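Local structure of nitrate regulatory protein (Klebsiella oxytoca, 4AKK) at residues I177-S191 / K337-Q351. The protein activates nasFEDCBA operon expression in response to nitrate and nitrite by binding the leader RNA and preventing transcription termination. Sequence-based numbering, arbitrary orientation.
Sequences IDDPQIAGRMVALYS and KQLLPLVRQQAHELQ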
ATOM      1  N   ILE A 177       7.849   7.337  14.615  1.00 47.10           N
ATOM      2  CA  ILE A 177       9.105   7.915  14.159  1.00 48.94           C
ATOM      3  C   ILE A 177       8.834   9.028  13.151  1.00 49.95           C
ATOM      4  O   ILE A 177       8.412   8.770  12.022  1.00 50.48           O
ATOM      5  CB  ILE A 177      10.021   6.856  13.531  1.00 39.88           C
ATOM      6  CG1 ILE A 177      10.370   5.789  14.570  1.00 44.56           C
ATOM      7  CG2 ILE A 177      11.276   7.508  12.969  1.00 43.72           C
ATOM      8  CD1 ILE A 177      11.444   4.824  14.128  1.00 47.68           C
ATOM      9  N   ASP A 178       9.074  10.267  13.572  1.00 48.33           N
ATOM     10  CA  ASP A 178       8.829  11.431  12.720  1.00 50.59           C
ATOM     11  C   ASP A 178       9.995  11.723  11.763  1.00 44.87           C
ATOM     12  O   ASP A 178       9.782  12.178  10.641  1.00 47.90           O
ATOM     13  CB  ASP A 178       8.494  12.661  13.572  1.00 51.38           C
ATOM     14  CG  ASP A 178       7.157  12.528  14.302  1.00 59.06           C
ATOM     15  OD1 ASP A 178       6.263  11.817  13.789  1.00 55.91           O
ATOM     16  OD2 ASP A 178       6.996  13.136  15.385  1.00 61.90           O
ATOM     17  N   ASP A 179      11.221  11.435  12.188  1.00 43.71           N
ATOM     18  CA  ASP A 179      12.374  11.694  11.330  1.00 41.93           C
ATOM     19  C   ASP A 179      12.375  10.907  10.023  1.00 40.87           C
ATOM     20  O   ASP A 179      12.368   9.682  10.036  1.00 37.54           O
ATOM     21  CB  ASP A 179      13.686  11.408  12.046  1.00 45.68           C
ATOM     22  CG  ASP A 179      14.877  11.924  11.258  1.00 45.40           C
ATOM     23  OD1 ASP A 179      15.224  13.105  11.445  1.00 43.06           O
ATOM     24  OD2 ASP A 179      15.422  11.174  10.414  1.00 46.92           O
ATOM     25  N   PRO A 180      12.444  11.618   8.889  1.00 43.35           N
ATOM     26  CA  PRO A 180      12.423  11.010   7.552  1.00 46.66           C
ATOM     27  C   PRO A 180      13.600  10.062   7.295  1.00 47.83           C
ATOM     28  O   PRO A 180      13.396   8.989   6.725  1.00 45.28           O
ATOM     29  CB  PRO A 180      12.532  12.215   6.607  1.00 48.22           C
ATOM     30  CG  PRO A 180      12.242  13.412   7.431  1.00 46.07           C
ATOM     31  CD  PRO A 180      12.629  13.076   8.836  1.00 48.94           C
ATOM     32  N   GLN A 181      14.811  10.456   7.681  1.00 42.09           N
ATOM     33  CA  GLN A 181      15.983   9.618   7.440  1.00 47.46           C
ATOM     34  C   GLN A 181      15.919   8.316   8.231  1.00 42.53           C
ATOM     35  O   GLN A 181      16.221   7.240   7.711  1.00 43.05           O
ATOM     36  CB  GLN A 181      17.284  10.355   7.773  1.00 43.29           C
ATOM     37  CG  GLN A 181      17.767  11.303   6.684  1.00 55.84           C
ATOM     38  CD  GLN A 181      17.307  12.726   6.918  1.00 68.16           C
ATOM     39  OE1 GLN A 181      17.826  13.424   7.796  1.00 70.29           O
ATOM     40  NE2 GLN A 181      16.329  13.169   6.133  1.00 65.55           N
ATOM     41  N   ILE A 182      15.541   8.419   9.494  1.00 36.43           N
ATOM     42  CA  ILE A 182      15.445   7.231  10.323  1.00 40.62           C
ATOM     43  C   ILE A 182      14.330   6.314   9.837  1.00 39.45           C
ATOM     44  O   ILE A 182      14.522   5.107   9.702  1.00 39.45           O
ATOM     45  CB  ILE A 182      15.238   7.590  11.792  1.00 40.77           C
ATOM     46  CG1 ILE A 182      16.355   8.535  12.244  1.00 44.23           C
ATOM     47  CG2 ILE A 182      15.232   6.334  12.644  1.00 35.96           C
ATOM     48  CD1 ILE A 182      17.757   7.925  12.106  1.00 42.05           C
ATOM     49  N   ALA A 183      13.171   6.889   9.553  1.00 37.93           N
ATOM     50  CA  ALA A 183      12.045   6.088   9.096  1.00 41.82           C
ATOM     51  C   ALA A 183      12.431   5.353   7.822  1.00 40.29           C
ATOM     52  O   ALA A 183      12.122   4.177   7.673  1.00 36.23           O
ATOM     53  CB  ALA A 183      10.806   6.953   8.880  1.00 39.12           C
ATOM     54  N   GLY A 184      13.114   6.054   6.915  1.00 36.69           N
ATOM     55  CA  GLY A 184      13.642   5.452   5.700  1.00 35.82           C
ATOM     56  C   GLY A 184      14.602   4.298   5.979  1.00 40.96           C
ATOM     57  O   GLY A 184      14.593   3.282   5.272  1.00 36.15           O
ATOM     58  N   ARG A 185      15.439   4.458   7.005  1.00 37.86           N
ATOM     59  CA  ARG A 185      16.390   3.413   7.403  1.00 38.81           C
ATOM     60  C   ARG A 185      15.687   2.211   8.010  1.00 35.64           C
ATOM     61  O   ARG A 185      16.106   1.077   7.799  1.00 32.83           O
ATOM     62  CB  ARG A 185      17.417   3.938   8.410  1.00 35.10           C
ATOM     63  CG  ARG A 185      18.548   4.735   7.797  1.00 37.72           C
ATOM     64  CD  ARG A 185      19.502   5.242   8.873  1.00 39.72           C
ATOM     65  NE  ARG A 185      20.445   6.192   8.302  1.00 47.51           N
ATOM     66  CZ  ARG A 185      21.609   5.850   7.760  1.00 43.69           C
ATOM     67  NH1 ARG A 185      21.979   4.579   7.726  1.00 40.31           N
ATOM     68  NH2 ARG A 185      22.399   6.782   7.248  1.00 46.14           N
ATOM     69  N   MET A 186      14.625   2.462   8.771  1.00 35.26           N
ATOM     70  CA  MET A 186      13.869   1.381   9.385  1.00 35.95           C
ATOM     71  C   MET A 186      13.201   0.523   8.328  1.00 33.58           C
ATOM     72  O   MET A 186      13.211  -0.698   8.422  1.00 32.80           O
ATOM     73  CB  MET A 186      12.837   1.904  10.393  1.00 36.34           C
ATOM     74  CG  MET A 186      13.429   2.203  11.762  1.00 44.45           C
ATOM     75  SD  MET A 186      13.667   0.766  12.847  1.00 36.08           S
ATOM     76  CE  MET A 186      13.902  -0.565  11.702  1.00 36.24           C
ATOM     77  N   VAL A 187      12.634   1.157   7.310  1.00 36.02           N
ATOM     78  CA  VAL A 187      11.981   0.400   6.251  1.00 36.39           C
ATOM     79  C   VAL A 187      12.987  -0.400   5.414  1.00 28.90           C
ATOM     80  O   VAL A 187      12.734  -1.556   5.067  1.00 32.13           O
ATOM     81  CB  VAL A 187      11.112   1.308   5.357  1.00 35.93           C
ATOM     82  CG1 VAL A 187      10.701   0.576   4.077  1.00 34.43           C
ATOM     83  CG2 VAL A 187       9.884   1.755   6.127  1.00 38.91           C
ATOM     84  N   ALA A 188      14.124   0.210   5.102  1.00 33.46           N
ATOM     85  CA  ALA A 188      15.201  -0.484   4.394  1.00 30.45           C
ATOM     86  C   ALA A 188      15.663  -1.718   5.173  1.00 33.54           C
ATOM     87  O   ALA A 188      15.866  -2.787   4.596  1.00 32.32           O
ATOM     88  CB  ALA A 188      16.385   0.468   4.151  1.00 30.82           C
ATOM     89  N   LEU A 189      15.841  -1.560   6.484  1.00 31.17           N
ATOM     90  CA  LEU A 189      16.210  -2.667   7.356  1.00 34.39           C
ATOM     91  C   LEU A 189      15.137  -3.760   7.387  1.00 30.12           C
ATOM     92  O   LEU A 189      15.436  -4.948   7.212  1.00 29.98           O
ATOM     93  CB  LEU A 189      16.473  -2.159   8.781  1.00 36.89           C
ATOM     94  CG  LEU A 189      16.658  -3.240   9.847  1.00 34.65           C
ATOM     95  CD1 LEU A 189      17.911  -4.050   9.558  1.00 37.69           C
ATOM     96  CD2 LEU A 189      16.716  -2.634  11.253  1.00 39.39           C
ATOM     97  N   TYR A 190      13.892  -3.352   7.615  1.00 30.29           N
ATOM     98  CA  TYR A 190      12.774  -4.289   7.632  1.00 32.15           C
ATOM     99  C   TYR A 190      12.711  -5.049   6.311  1.00 30.99           C
ATOM    100  O   TYR A 190      12.527  -6.263   6.294  1.00 25.38           O
ATOM    101  CB  TYR A 190      11.446  -3.558   7.873  1.00 30.11           C
ATOM    102  CG  TYR A 190      10.246  -4.439   7.642  1.00 32.99           C
ATOM    103  CD1 TYR A 190       9.976  -5.505   8.490  1.00 36.09           C
ATOM    104  CD2 TYR A 190       9.393  -4.219   6.571  1.00 33.70           C
ATOM    105  CE1 TYR A 190       8.893  -6.325   8.284  1.00 36.61           C
ATOM    106  CE2 TYR A 190       8.301  -5.040   6.354  1.00 40.01           C
ATOM    107  CZ  TYR A 190       8.061  -6.094   7.216  1.00 41.39           C
ATOM    108  OH  TYR A 190       6.982  -6.918   7.017  1.00 51.14           O
ATOM    109  N   SER A 191      12.852  -4.325   5.203  1.00 29.39           N
ATOM    110  CA  SER A 191      12.837  -4.968   3.895  1.00 31.14           C
ATOM    111  C   SER A 191      13.904  -6.044   3.858  1.00 32.09           C
ATOM    112  O   SER A 191      13.657  -7.156   3.411  1.00 33.29           O
ATOM    113  CB  SER A 191      13.097  -3.968   2.774  1.00 30.28           C
ATOM    114  OG  SER A 191      12.137  -2.931   2.784  1.00 29.87           O
ATOM    115  N   LYS A 337       9.043  14.619   0.971  1.00 54.72           N
ATOM    116  CA  LYS A 337      10.331  14.399   1.624  1.00 56.59           C
ATOM    117  C   LYS A 337      10.156  14.136   3.114  1.00 49.66           C
ATOM    118  O   LYS A 337      10.905  13.362   3.697  1.00 47.22           O
ATOM    119  CB  LYS A 337      11.250  15.608   1.433  1.00 57.56           C
ATOM    120  CG  LYS A 337      11.770  15.786   0.017  1.00 67.57           C
ATOM    121  CD  LYS A 337      12.931  14.840  -0.265  1.00 76.12           C
ATOM    122  CE  LYS A 337      14.154  15.200   0.571  1.00 82.79           C
ATOM    123  NZ  LYS A 337      15.336  14.336   0.266  1.00 85.03           N
ATOM    124  N   GLN A 338       9.171  14.789   3.726  1.00 43.65           N
ATOM    125  CA  GLN A 338       8.969  14.680   5.171  1.00 47.64           C
ATOM    126  C   GLN A 338       8.132  13.457   5.584  1.00 50.21           C
ATOM    127  O   GLN A 338       8.454  12.782   6.562  1.00 51.04           O
ATOM    128  CB  GLN A 338       8.350  15.968   5.727  1.00 47.55           C
ATOM    129  CG  GLN A 338       8.073  15.931   7.232  1.00 48.72           C
ATOM    130  CD  GLN A 338       9.339  15.928   8.068  1.00 50.50           C
ATOM    131  OE1 GLN A 338      10.399  16.358   7.613  1.00 48.95           O
ATOM    132  NE2 GLN A 338       9.232  15.449   9.303  1.00 49.32           N
ATOM    133  N   LEU A 339       7.065  13.178   4.840  1.00 44.63           N
ATOM    134  CA  LEU A 339       6.164  12.073   5.167  1.00 53.22           C
ATOM    135  C   LEU A 339       6.570  10.746   4.508  1.00 51.27           C
ATOM    136  O   LEU A 339       6.318   9.673   5.056  1.00 54.82           O
ATOM    137  CB  LEU A 339       4.712  12.428   4.809  1.00 46.12           C
ATOM    138  CG  LEU A 339       4.145  13.708   5.436  1.00 53.48           C
ATOM    139  CD1 LEU A 339       2.647  13.788   5.213  1.00 52.25           C
ATOM    140  CD2 LEU A 339       4.459  13.784   6.924  1.00 49.31           C
ATOM    141  N   LEU A 340       7.187  10.825   3.335  1.00 48.36           N
ATOM    142  CA  LEU A 340       7.663   9.635   2.636  1.00 45.86           C
ATOM    143  C   LEU A 340       6.551   8.619   2.389  1.00 52.22           C
ATOM    144  O   LEU A 340       6.609   7.487   2.880  1.00 45.89           O
ATOM    145  CB  LEU A 340       8.778   8.982   3.433  1.00 46.47           C
ATOM    146  CG  LEU A 340      10.056   9.803   3.518  1.00 45.97           C
ATOM    147  CD1 LEU A 340      11.076   9.060   4.367  1.00 51.07           C
ATOM    148  CD2 LEU A 340      10.582  10.056   2.119  1.00 48.22           C
ATOM    149  N   PRO A 341       5.532   9.015   1.619  1.00 55.95           N
ATOM    150  CA  PRO A 341       4.401   8.113   1.367  1.00 57.09           C
ATOM    151  C   PRO A 341       4.837   6.845   0.628  1.00 46.94           C
ATOM    152  O   PRO A 341       4.360   5.769   0.960  1.00 49.44           O
ATOM    153  CB  PRO A 341       3.464   8.967   0.495  1.00 56.34           C
ATOM    154  CG  PRO A 341       4.379  10.009  -0.114  1.00 58.59           C
ATOM    155  CD  PRO A 341       5.330  10.333   0.997  1.00 51.31           C
ATOM    156  N   LEU A 342       5.741   6.969  -0.342  1.00 48.46           N
ATOM    157  CA  LEU A 342       6.229   5.802  -1.068  1.00 52.84           C
ATOM    158  C   LEU A 342       6.898   4.802  -0.133  1.00 52.82           C
ATOM    159  O   LEU A 342       6.760   3.597  -0.312  1.00 48.38           O
ATOM    160  CB  LEU A 342       7.203   6.200  -2.174  1.00 56.46           C
ATOM    161  CG  LEU A 342       6.659   7.164  -3.230  1.00 68.36           C
ATOM    162  CD1 LEU A 342       7.668   7.348  -4.359  1.00 67.64           C
ATOM    163  CD2 LEU A 342       5.326   6.673  -3.768  1.00 63.38           C
ATOM    164  N   VAL A 343       7.617   5.309   0.865  1.00 49.05           N
ATOM    165  CA  VAL A 343       8.302   4.450   1.823  1.00 47.48           C
ATOM    166  C   VAL A 343       7.312   3.676   2.688  1.00 41.57           C
ATOM    167  O   VAL A 343       7.477   2.482   2.912  1.00 38.05           O
ATOM    168  CB  VAL A 343       9.257   5.248   2.734  1.00 46.99           C
ATOM    169  CG1 VAL A 343       9.731   4.389   3.885  1.00 44.70           C
ATOM    170  CG2 VAL A 343      10.443   5.761   1.939  1.00 44.88           C
ATOM    171  N   ARG A 344       6.286   4.361   3.179  1.00 45.79           N
ATOM    172  CA  ARG A 344       5.245   3.700   3.958  1.00 49.80           C
ATOM    173  C   ARG A 344       4.506   2.665   3.101  1.00 50.89           C
ATOM    174  O   ARG A 344       4.142   1.594   3.580  1.00 48.54           O
ATOM    175  CB  ARG A 344       4.262   4.725   4.525  1.00 56.99           C
ATOM    176  CG  ARG A 344       4.899   5.771   5.447  1.00 64.92           C
ATOM    177  CD  ARG A 344       5.947   5.153   6.377  1.00 62.62           C
ATOM    178  NE  ARG A 344       6.154   5.943   7.591  1.00 71.75           N
ATOM    179  CZ  ARG A 344       6.933   7.019   7.668  1.00 68.32           C
ATOM    180  NH1 ARG A 344       7.583   7.451   6.594  1.00 62.07           N
ATOM    181  NH2 ARG A 344       7.061   7.669   8.820  1.00 66.21           N
ATOM    182  N   GLN A 345       4.303   2.990   1.828  1.00 42.51           N
ATOM    183  CA  GLN A 345       3.674   2.065   0.890  1.00 53.19           C
ATOM    184  C   GLN A 345       4.476   0.773   0.760  1.00 52.90           C
ATOM    185  O   GLN A 345       3.909  -0.316   0.746  1.00 44.50           O
ATOM    186  CB  GLN A 345       3.516   2.714  -0.489  1.00 56.87           C
ATOM    187  CG  GLN A 345       2.916   1.795  -1.543  1.00 57.05           C
ATOM    188  CD  GLN A 345       1.475   1.427  -1.235  1.00 63.35           C
ATOM    189  OE1 GLN A 345       0.704   2.254  -0.742  1.00 64.68           O
ATOM    190  NE2 GLN A 345       1.103   0.181  -1.520  1.00 59.87           N
ATOM    191  N   GLN A 346       5.796   0.899   0.664  1.00 47.65           N
ATOM    192  CA  GLN A 346       6.666  -0.265   0.537  1.00 47.90           C
ATOM    193  C   GLN A 346       6.586  -1.166   1.769  1.00 43.35           C
ATOM    194  O   GLN A 346       6.469  -2.384   1.651  1.00 37.99           O
ATOM    195  CB  GLN A 346       8.107   0.176   0.289  1.00 50.51           C
ATOM    196  CG  GLN A 346       8.299   0.854  -1.053  1.00 56.35           C
ATOM    197  CD  GLN A 346       8.282  -0.138  -2.200  1.00 63.27           C
ATOM    198  OE1 GLN A 346       9.242  -1.060  -2.196  1.00 67.56           O
ATOM    199  NE2 GLN A 346       7.411  -0.086  -3.077  1.00 56.34           N
ATOM    200  N   ALA A 347       6.653  -0.559   2.949  1.00 35.85           N
ATOM    201  CA  ALA A 347       6.468  -1.294   4.187  1.00 48.36           C
ATOM    202  C   ALA A 347       5.098  -1.996   4.226  1.00 41.37           C
ATOM    203  O   ALA A 347       5.016  -3.153   4.648  1.00 45.07           O
ATOM    204  CB  ALA A 347       6.664  -0.381   5.394  1.00 42.98           C
ATOM    205  N   HIS A 348       4.045  -1.309   3.771  1.00 43.37           N
ATOM    206  CA  HIS A 348       2.706  -1.903   3.673  1.00 49.96           C
ATOM    207  C   HIS A 348       2.734  -3.169   2.825  1.00 41.17           C
ATOM    208  O   HIS A 348       2.261  -4.220   3.238  1.00 42.06           O
ATOM    209  CB  HIS A 348       1.703  -0.955   2.991  1.00 55.57           C
ATOM    210  CG  HIS A 348       1.217   0.175   3.846  1.00 60.61           C
ATOM    211  ND1 HIS A 348       1.079   1.495   3.574  1.00 70.84           N
ATOM    212  CD2 HIS A 348       0.741  -0.003   5.128  1.00 56.43           C
ATOM    213  CE1 HIS A 348       0.551   2.088   4.695  1.00 68.67           C
ATOM    214  NE2 HIS A 348       0.360   1.163   5.618  1.00 65.54           N
ATOM    215  N   GLU A 349       3.248  -3.038   1.606  1.00 39.22           N
ATOM    216  CA  GLU A 349       3.253  -4.140   0.668  1.00 39.37           C
ATOM    217  C   GLU A 349       4.043  -5.345   1.195  1.00 36.63           C
ATOM    218  O   GLU A 349       3.658  -6.487   0.949  1.00 34.13           O
ATOM    219  CB  GLU A 349       3.787  -3.694  -0.696  1.00 41.43           C
ATOM    220  CG  GLU A 349       2.846  -2.796  -1.483  1.00 51.83           C
ATOM    221  CD  GLU A 349       3.537  -2.121  -2.660  1.00 59.77           C
ATOM    222  OE1 GLU A 349       4.789  -2.101  -2.685  1.00 62.88           O
ATOM    223  OE2 GLU A 349       2.834  -1.604  -3.558  1.00 61.18           O
ATOM    224  N   LEU A 350       5.134  -5.107   1.923  1.00 33.40           N
ATOM    225  CA  LEU A 350       5.967  -6.229   2.364  1.00 33.55           C
ATOM    226  C   LEU A 350       5.285  -6.998   3.488  1.00 36.30           C
ATOM    227  O   LEU A 350       5.363  -8.229   3.558  1.00 31.93           O
ATOM    228  CB  LEU A 350       7.364  -5.770   2.777  1.00 32.78           C
ATOM    229  CG  LEU A 350       8.179  -5.171   1.624  1.00 38.05           C
ATOM    230  CD1 LEU A 350       9.612  -4.980   2.061  1.00 31.50           C
ATOM    231  CD2 LEU A 350       8.097  -6.042   0.368  1.00 29.26           C
ATOM    232  N   GLN A 351       4.612  -6.258   4.363  1.00 42.19           N
ATOM    233  CA  GLN A 351       3.759  -6.846   5.387  1.00 45.57           C
ATOM    234  C   GLN A 351       2.597  -7.611   4.756  1.00 36.13           C
ATOM    235  O   GLN A 351       2.206  -8.656   5.232  1.00 42.08           O
ATOM    236  CB  GLN A 351       3.206  -5.749   6.290  1.00 46.84           C
ATOM    237  CG  GLN A 351       4.179  -5.282   7.346  1.00 50.09           C
ATOM    238  CD  GLN A 351       4.015  -6.051   8.638  1.00 53.08           C
ATOM    239  OE1 GLN A 351       3.058  -5.835   9.381  1.00 48.72           O
ATOM    240  NE2 GLN A 351       4.950  -6.956   8.914  1.00 50.61           N
TER
HETATM  241  O   HOH W   1       8.275  10.872   8.384  1.00 50.63           O
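The Arg344 guanidinium lies with one face against the methyl of Ala183, while Ile177 O sits at its edge, near its plane, 3.6 Å from NH2. This contact joins two nearly parallel helices, their segment axes 9.9 Å apart at 25°: helix 180-212 of the all-helical NIT nitrate-sensing region and helix 341-358, whose chain continues into the helices of the ANTAR RNA-binding effector. Alanine suits its place because its short side chain leaves room for the planar group, which a bend at chi2 (-41°) turns back toward helix 180-212. Farther along, the Tyr190 ring meets Leu350 CB obliquely through CE2, and the Gln351 amide is turned 67° from the ring plane. Gln351 NE2 donates a nearly straight bond to Tyr190 OH and also hydrogen-bonds Asn168 OD1, so two oxygens hold the amide nitrogen. Between these two groups, beta-branched Val187 and Val343 and the short Ala347 fill the interface: Val187 CG2 presses tightly on Val343 CG1 at 3.5 Å and also touches Ala347 CB. Where helix 331-339 ends, Leu340 takes a positive phi and lays CD1 against Pro180 O. Proline suits the first helical turn, which needs no amide hydrogen from it, and Pro180 CG lies 3.5 Å from Gln338 OE1. Beside them a water bridges the segments, donating to Asp178 O at 3.0 Å and to Gln338 O at 2.6 Å.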